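Local coordinates for hemolysin-like protein containing CBS domains (Oenococcus oeni, PDB 3OCO) that is of unknown function but carries, in this fragment, the paired CBS domains of a membrane protein whose family is thought to bind flavin adenine dinucleotide, at residues I95-E100 with I120-Y125; V116-V121 with S129-D134. All coordinates share one frame; numbering follows the deposited sequence.

How the contacts relate
Contacts 1 and 2 are neighbours in one mixed sheet of the second CBS domain, their centres about 9 Å apart. Strand 119-122 belongs to both, with strand 96-99 parallel to it in contact 1 and strand 128-132 antiparallel in contact 2. Along the chain, 96-99 comes first, helix 104-113 follows, then 119-122, and a short turn leads back into 128-132. Ile120 turns its backbone N and O to 96-99, Val121 turns its own to 128-132. The two contacts also meet directly, through Val96 and Met118 at one end and through Glu100 and Ser129 at the other. Together they join the two strands of the beta-alpha-beta unit and the hairpin partner 128-132 in one sheet.

Contact 1. Residues I95-E100 with I120-Y125; sequences IVSVPE and IVIDEY
Ile95, Ser97 and Val98 meet Ile120-Ile122 in the beta-alpha-beta unit of the second CBS domain, where strand 96-99 runs parallel to strand 119-122 with a 38° twist between them. Three backbone bonds join the pair: Ile120 N to Val96 O (2.7 Å), Val98 N to Ile120 O and Ile122 N to Val98 O, all close to straight.

At the start, the end of Ile120 runs into Ile95. Ile120 CD1 lies 3.3 Å from Ile95 CB and is nearly as close to the other side-chain carbons of Ile95, so the methyl is pressed against both branches of Ile95, closer than carbons usually pack; the two chains cross at about a right angle. On the same face as Ile120, Ile122 CD1 lies 3.4 Å from Ser97 CB. Ile122 CG1 is almost eclipsed with its own backbone N (chi1 -12°), a strained rotation that leaves it 3.2 Å from Val98 O. On the other face, Val98 CG2 and Val121 CG2 sit 4.3 Å apart, a looser touch.

Just past the end of strand 96-99, Glu100 CG passes 3.8 Å from Val121 CG1, and the extended chain carries OE2 to 3.2 Å from Asp123 CB. The two carboxylates are turned 70° apart, and each has its own partner: Glu100 OE2 probably the hydroxyl of Ser129, in a contact modelled very short, Asp123 OD1 the backbone N of Gly127. Glu100 OE2 and Asp123 OD2 remain 5.2 Å apart, so the like charges probably repel mildly, while the bonds to Ser129 and Gly127 probably help hold each acid in place.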
ATOM      1  N   ILE A  95      14.848   4.107  -7.129  1.00 38.94           N
ATOM      2  CA  ILE A  95      14.558   2.698  -6.954  1.00 36.49           C
ATOM      3  C   ILE A  95      15.832   1.963  -6.666  1.00 43.48           C
ATOM      4  O   ILE A  95      16.908   2.562  -6.622  1.00 52.92           O
ATOM      5  CB  ILE A  95      13.862   2.096  -8.172  1.00 38.66           C
ATOM      6  CG1 ILE A  95      14.585   2.480  -9.469  1.00 46.17           C
ATOM      7  CG2 ILE A  95      12.424   2.583  -8.215  1.00 29.88           C
ATOM      8  CD1 ILE A  95      15.634   1.472  -9.952  1.00 46.66           C
ATOM      9  N   VAL A  96      15.709   0.664  -6.428  1.00 43.24           N
ATOM     10  CA  VAL A  96      16.876  -0.199  -6.372  1.00 43.14           C
ATOM     11  C   VAL A  96      16.698  -1.321  -7.407  1.00 46.49           C
ATOM     12  O   VAL A  96      15.582  -1.782  -7.662  1.00 45.71           O
ATOM     13  CB  VAL A  96      17.126  -0.735  -4.949  1.00 39.97           C
ATOM     14  CG1 VAL A  96      16.043  -1.732  -4.550  1.00 31.74           C
ATOM     15  CG2 VAL A  96      18.505  -1.364  -4.852  1.00 48.98           C
ATOM     16  N   SER A  97      17.787  -1.726  -8.045  1.00 42.41           N
ATOM     17  CA  SER A  97      17.692  -2.802  -9.013  1.00 41.04           C
ATOM     18  C   SER A  97      18.322  -4.058  -8.440  1.00 40.14           C
ATOM     19  O   SER A  97      19.269  -3.994  -7.648  1.00 33.90           O
ATOM     20  CB  SER A  97      18.342  -2.401 -10.342  1.00 51.47           C
ATOM     21  OG  SER A  97      19.717  -2.097 -10.184  1.00 55.89           O
ATOM     22  N   VAL A  98      17.770  -5.202  -8.820  1.00 43.55           N
ATOM     23  CA  VAL A  98      18.235  -6.483  -8.301  1.00 37.61           C
ATOM     24  C   VAL A  98      18.156  -7.505  -9.427  1.00 40.12           C
ATOM     25  O   VAL A  98      17.286  -7.381 -10.294  1.00 47.44           O
ATOM     26  CB  VAL A  98      17.356  -6.969  -7.111  1.00 44.20           C
ATOM     27  CG1 VAL A  98      17.136  -5.847  -6.090  1.00 47.47           C
ATOM     28  CG2 VAL A  98      16.011  -7.489  -7.591  1.00 38.00           C
ATOM     29  N   PRO A  99      19.051  -8.524  -9.407  1.00 30.04           N
ATOM     30  CA  PRO A  99      19.075  -9.581 -10.429  1.00 33.79           C
ATOM     31  C   PRO A  99      17.921 -10.564 -10.263  1.00 40.44           C
ATOM     32  O   PRO A  99      17.422 -10.729  -9.146  1.00 44.48           O
ATOM     33  CB  PRO A  99      20.409 -10.305 -10.170  1.00 38.16           C
ATOM     34  CG  PRO A  99      21.036  -9.643  -8.951  1.00 34.82           C
ATOM     35  CD  PRO A  99      19.976  -8.813  -8.297  1.00 24.50           C
ATOM     36  N   GLU A 100      17.504 -11.205 -11.355  1.00 45.26           N
ATOM     37  CA  GLU A 100      16.400 -12.177 -11.312  1.00 45.44           C
ATOM     38  C   GLU A 100      16.556 -13.236 -10.236  1.00 43.25           C
ATOM     39  O   GLU A 100      15.569 -13.774  -9.729  1.00 47.56           O
ATOM     40  CB  GLU A 100      16.246 -12.879 -12.658  1.00 49.45           C
ATOM     41  CG  GLU A 100      15.503 -12.085 -13.692  1.00 53.48           C
ATOM     42  CD  GLU A 100      15.802 -12.556 -15.096  1.00 70.87           C
ATOM     43  OE1 GLU A 100      16.097 -13.755 -15.280  1.00 81.01           O
ATOM     44  OE2 GLU A 100      15.752 -11.724 -16.020  1.00 77.74           O
ATOM     45  N   ILE A 120      13.572  -3.010  -8.982  1.00 30.46           N
ATOM     46  CA  ILE A 120      13.404  -3.345 -10.382  1.00 24.82           C
ATOM     47  C   ILE A 120      14.225  -4.592 -10.657  1.00 32.81           C
ATOM     48  O   ILE A 120      15.439  -4.609 -10.403  1.00 31.60           O
ATOM     49  CB  ILE A 120      13.858  -2.185 -11.322  1.00 34.91           C
ATOM     50  CG1 ILE A 120      12.888  -1.006 -11.262  1.00 44.28           C
ATOM     51  CG2 ILE A 120      13.862  -2.645 -12.744  1.00 23.97           C
ATOM     52  CD1 ILE A 120      12.719  -0.408  -9.911  1.00 51.12           C
ATOM     53  N   VAL A 121      13.561  -5.637 -11.151  1.00 29.09           N
ATOM     54  CA  VAL A 121      14.240  -6.894 -11.454  1.00 34.50           C
ATOM     55  C   VAL A 121      14.857  -6.842 -12.868  1.00 40.18           C
ATOM     56  O   VAL A 121      14.132  -6.665 -13.855  1.00 39.02           O
ATOM     57  CB  VAL A 121      13.292  -8.111 -11.322  1.00 30.18           C
ATOM     58  CG1 VAL A 121      14.084  -9.409 -11.392  1.00 25.23           C
ATOM     59  CG2 VAL A 121      12.517  -8.059 -10.016  1.00 29.63           C
ATOM     60  N   ILE A 122      16.185  -6.992 -12.954  1.00 40.28           N
ATOM     61  CA  ILE A 122      16.946  -6.781 -14.206  1.00 40.81           C
ATOM     62  C   ILE A 122      17.459  -8.088 -14.806  1.00 37.91           C
ATOM     63  O   ILE A 122      17.928  -8.955 -14.078  1.00 42.23           O
ATOM     64  CB  ILE A 122      18.228  -5.952 -13.958  1.00 54.19           C
ATOM     65  CG1 ILE A 122      18.241  -5.315 -12.577  1.00 63.52           C
ATOM     66  CG2 ILE A 122      18.427  -4.906 -15.021  1.00 62.10           C
ATOM     67  CD1 ILE A 122      19.651  -4.959 -12.135  1.00 72.24           C
ATOM     68  N   ASP A 123      17.429  -8.218 -16.131  1.00 38.12           N
ATOM     69  CA  ASP A 123      17.975  -9.415 -16.772  1.00 37.91           C
ATOM     70  C   ASP A 123      19.502  -9.350 -16.936  1.00 44.45           C
ATOM     71  O   ASP A 123      20.139  -8.396 -16.501  1.00 46.72           O
ATOM     72  CB  ASP A 123      17.265  -9.737 -18.099  1.00 37.48           C
ATOM     73  CG  ASP A 123      17.456  -8.659 -19.159  1.00 43.13           C
ATOM     74  OD1 ASP A 123      18.426  -7.872 -19.063  1.00 43.09           O
ATOM     75  OD2 ASP A 123      16.630  -8.606 -20.100  1.00 36.08           O
ATOM     76  N   GLU A 124      20.079 -10.383 -17.540  1.00 52.03           N
ATOM     77  CA  GLU A 124      21.528 -10.450 -17.759  1.00 59.12           C
ATOM     78  C   GLU A 124      22.050  -9.311 -18.639  1.00 52.40           C
ATOM     79  O   GLU A 124      23.188  -8.880 -18.496  1.00 53.34           O
ATOM     80  CB  GLU A 124      21.890 -11.793 -18.386  1.00 65.78           C
ATOM     81  CG  GLU A 124      20.789 -12.319 -19.288  1.00 81.37           C
ATOM     82  CD  GLU A 124      21.186 -13.567 -20.043  1.00 94.20           C
ATOM     83  OE1 GLU A 124      22.400 -13.866 -20.103  1.00101.07           O
ATOM     84  OE2 GLU A 124      20.282 -14.244 -20.583  1.00 96.32           O
ATOM     85  N   TYR A 125      21.205  -8.826 -19.542  1.00 44.99           N
ATOM     86  CA  TYR A 125      21.567  -7.738 -20.439  1.00 42.49           C
ATOM     87  C   TYR A 125      21.313  -6.366 -19.834  1.00 45.42           C
ATOM     88  O   TYR A 125      21.613  -5.339 -20.451  1.00 36.09           O
ATOM     89  CB  TYR A 125      20.769  -7.862 -21.730  1.00 43.56           C
ATOM     90  CG  TYR A 125      20.819  -9.253 -22.295  1.00 51.89           C
ATOM     91  CD1 TYR A 125      19.806 -10.164 -22.040  1.00 54.32           C
ATOM     92  CD2 TYR A 125      21.904  -9.667 -23.066  1.00 55.23           C
ATOM     93  CE1 TYR A 125      19.867 -11.451 -22.558  1.00 61.79           C
ATOM     94  CE2 TYR A 125      21.973 -10.945 -23.583  1.00 55.64           C
ATOM     95  CZ  TYR A 125      20.958 -11.830 -23.331  1.00 58.63           C
ATOM     96  OH  TYR A 125      21.035 -13.098 -23.851  1.00 60.53           O
TER

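Contact 2. Residues V116-V121 with S129-D134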
ATOM      1  N   VAL A 116      13.910   2.317  -0.512  1.00 42.49           N
ATOM      2  CA  VAL A 116      12.996   2.457  -1.632  1.00 36.03           C
ATOM      3  C   VAL A 116      11.855   1.460  -1.455  1.00 38.21           C
ATOM      4  O   VAL A 116      12.034   0.419  -0.829  1.00 36.76           O
ATOM      5  CB  VAL A 116      13.714   2.234  -2.995  1.00 36.34           C
ATOM      6  CG1 VAL A 116      14.837   3.241  -3.174  1.00 45.05           C
ATOM      7  CG2 VAL A 116      14.260   0.818  -3.097  1.00 26.55           C
ATOM      8  N   PRO A 117      10.666   1.781  -1.982  1.00 38.28           N
ATOM      9  CA  PRO A 117       9.568   0.817  -1.917  1.00 38.83           C
ATOM     10  C   PRO A 117       9.455   0.053  -3.236  1.00 36.99           C
ATOM     11  O   PRO A 117       8.522  -0.719  -3.458  1.00 26.12           O
ATOM     12  CB  PRO A 117       8.337   1.711  -1.716  1.00 38.90           C
ATOM     13  CG  PRO A 117       8.800   3.143  -2.046  1.00 41.86           C
ATOM     14  CD  PRO A 117      10.214   3.059  -2.549  1.00 38.37           C
HETATM   15  N   MSE A 118      10.416   0.268  -4.127  1.00 45.40           N
HETATM   16  CA  MSE A 118      10.387  -0.443  -5.389  1.00 39.07           C
HETATM   17  C   MSE A 118      11.735  -1.014  -5.780  1.00 41.32           C
HETATM   18  O   MSE A 118      12.744  -0.317  -5.782  1.00 42.58           O
HETATM   19  CB  MSE A 118       9.830   0.424  -6.513  1.00 35.45           C
HETATM   20  CG  MSE A 118       9.844  -0.307  -7.855  1.00 38.81           C
HETATM   21 SE   MSE A 118       8.735   0.512  -9.208  0.86 50.80          SE
HETATM   22  CE  MSE A 118       9.988   1.761 -10.010  1.00202.83           C
ATOM     23  N   ALA A 119      11.733  -2.299  -6.094  1.00 39.73           N
ATOM     24  CA  ALA A 119      12.897  -2.950  -6.657  1.00 40.66           C
ATOM     25  C   ALA A 119      12.596  -3.248  -8.111  1.00 40.49           C
ATOM     26  O   ALA A 119      11.488  -3.678  -8.443  1.00 38.36           O
ATOM     27  CB  ALA A 119      13.180  -4.221  -5.919  1.00 40.61           C
ATOM     28  N   ILE A 120      13.572  -3.010  -8.982  1.00 30.46           N
ATOM     29  CA  ILE A 120      13.404  -3.345 -10.382  1.00 24.82           C
ATOM     30  C   ILE A 120      14.225  -4.592 -10.657  1.00 32.81           C
ATOM     31  O   ILE A 120      15.439  -4.609 -10.403  1.00 31.60           O
ATOM     32  CB  ILE A 120      13.858  -2.185 -11.322  1.00 34.91           C
ATOM     33  CG1 ILE A 120      12.888  -1.006 -11.262  1.00 44.28           C
ATOM     34  CG2 ILE A 120      13.862  -2.645 -12.744  1.00 23.97           C
ATOM     35  CD1 ILE A 120      12.719  -0.408  -9.911  1.00 51.12           C
ATOM     36  N   VAL A 121      13.561  -5.637 -11.151  1.00 29.09           N
ATOM     37  CA  VAL A 121      14.240  -6.894 -11.454  1.00 34.50           C
ATOM     38  C   VAL A 121      14.857  -6.842 -12.868  1.00 40.18           C
ATOM     39  O   VAL A 121      14.132  -6.665 -13.855  1.00 39.02           O
ATOM     40  CB  VAL A 121      13.292  -8.111 -11.322  1.00 30.18           C
ATOM     41  CG1 VAL A 121      14.084  -9.409 -11.392  1.00 25.23           C
ATOM     42  CG2 VAL A 121      12.517  -8.059 -10.016  1.00 29.63           C
ATOM     43  N   SER A 129      13.105  -7.213 -16.340  1.00 26.27           N
ATOM     44  CA  SER A 129      12.320  -8.448 -16.232  1.00 31.60           C
ATOM     45  C   SER A 129      10.963  -8.215 -15.563  1.00 37.13           C
ATOM     46  O   SER A 129       9.969  -8.849 -15.910  1.00 40.99           O
ATOM     47  CB  SER A 129      13.092  -9.495 -15.432  1.00 40.15           C
ATOM     48  OG  SER A 129      14.355  -9.722 -16.017  1.00 51.58           O
ATOM     49  N   GLY A 130      10.939  -7.298 -14.605  1.00 36.69           N
ATOM     50  CA  GLY A 130       9.721  -6.911 -13.918  1.00 16.86           C
ATOM     51  C   GLY A 130      10.067  -6.127 -12.660  1.00 34.55           C
ATOM     52  O   GLY A 130      11.246  -5.791 -12.439  1.00 22.77           O
ATOM     53  N   ILE A 131       9.050  -5.831 -11.836  1.00 24.30           N
ATOM     54  CA  ILE A 131       9.261  -5.057 -10.623  1.00 28.37           C
ATOM     55  C   ILE A 131       8.658  -5.752  -9.405  1.00 32.29           C
ATOM     56  O   ILE A 131       7.802  -6.635  -9.531  1.00 37.00           O
ATOM     57  CB  ILE A 131       8.635  -3.633 -10.713  1.00 27.66           C
ATOM     58  CG1 ILE A 131       7.103  -3.689 -10.650  1.00 35.62           C
ATOM     59  CG2 ILE A 131       9.094  -2.908 -11.949  1.00 23.26           C
ATOM     60  CD1 ILE A 131       6.423  -2.318 -10.715  1.00 38.49           C
ATOM     61  N   ILE A 132       9.107  -5.330  -8.227  1.00 32.90           N
ATOM     62  CA  ILE A 132       8.566  -5.831  -6.963  1.00 41.51           C
ATOM     63  C   ILE A 132       8.331  -4.715  -5.968  1.00 39.87           C
ATOM     64  O   ILE A 132       9.173  -3.828  -5.807  1.00 34.03           O
ATOM     65  CB  ILE A 132       9.517  -6.809  -6.251  1.00 40.40           C
ATOM     66  CG1 ILE A 132       9.673  -8.108  -7.046  1.00 43.72           C
ATOM     67  CG2 ILE A 132       9.013  -7.069  -4.831  1.00 30.24           C
ATOM     68  CD1 ILE A 132      10.895  -8.910  -6.635  1.00 45.34           C
ATOM     69  N   THR A 133       7.182  -4.781  -5.302  1.00 44.26           N
ATOM     70  CA  THR A 133       6.890  -3.945  -4.142  1.00 41.72           C
ATOM     71  C   THR A 133       6.175  -4.754  -3.057  1.00 42.00           C
ATOM     72  O   THR A 133       5.756  -5.892  -3.282  1.00 39.75           O
ATOM     73  CB  THR A 133       6.019  -2.762  -4.524  1.00 34.46           C
ATOM     74  OG1 THR A 133       4.731  -3.239  -4.944  1.00 29.02           O
ATOM     75  CG2 THR A 133       6.683  -1.974  -5.660  1.00 25.96           C
ATOM     76  N   ASP A 134       6.044  -4.163  -1.875  1.00 38.53           N
ATOM     77  CA  ASP A 134       5.335  -4.811  -0.789  1.00 30.57           C
ATOM     78  C   ASP A 134       4.056  -5.548  -1.242  1.00 28.16           C
ATOM     79  O   ASP A 134       3.833  -6.687  -0.863  1.00 36.40           O
ATOM     80  CB  ASP A 134       5.038  -3.810   0.346  1.00 48.83           C
ATOM     81  CG  ASP A 134       4.381  -2.512  -0.147  1.00 58.93           C
ATOM     82  OD1 ASP A 134       3.659  -2.533  -1.172  1.00 65.37           O
ATOM     83  OD2 ASP A 134       4.587  -1.462   0.500  1.00 56.52           O
TER
HETATM   84  O   HOH W   1       6.968  -1.512  -1.488  1.00 30.47           O
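Val121 faces both Ser129 and Gly130, a classic beta bulge in the hairpin of strands 119-122 and 128-132. Val121 O takes Ser129 N at 2.7 Å and, weakly, Gly130 N at 3.3 Å, while Val121 N donates to Gly130 O. Ala119 and Ile132 form a hydrogen-bonded pair with two nearly straight bonds, Ala119 N to Ile132 O at 174°.

Packing is close on both faces here. Ile132 CD1 reaches Val121 CG2 at 3.8 Å on the face of Ala119. On the other, the selenomethionine Met118, CG anti to its backbone N (chi1 178°) and bent at the selenium, brings SE to 4.0 Å from Ile131 CD1.

Past Met118 the direct backbone pairing gives way to a water, which donates to Pro117 O (2.6 Å) and accepts from Asp134 N (2.8 Å). Thr133 CG2 still leans on Pro117 O, but Asp134 is partly exposed and touches Tyr138 of the second subunit.

Thr133 is the N-cap of helix 134-142. Ile131 bonds through its backbone to Val27 of strand 27-28, and Ser129 to Arg29 just beyond it, while Met118 and Ile131 both pack on Pro57 of strand 55-60, and Met118 and Ile120 on Ile67 of strand 66-72.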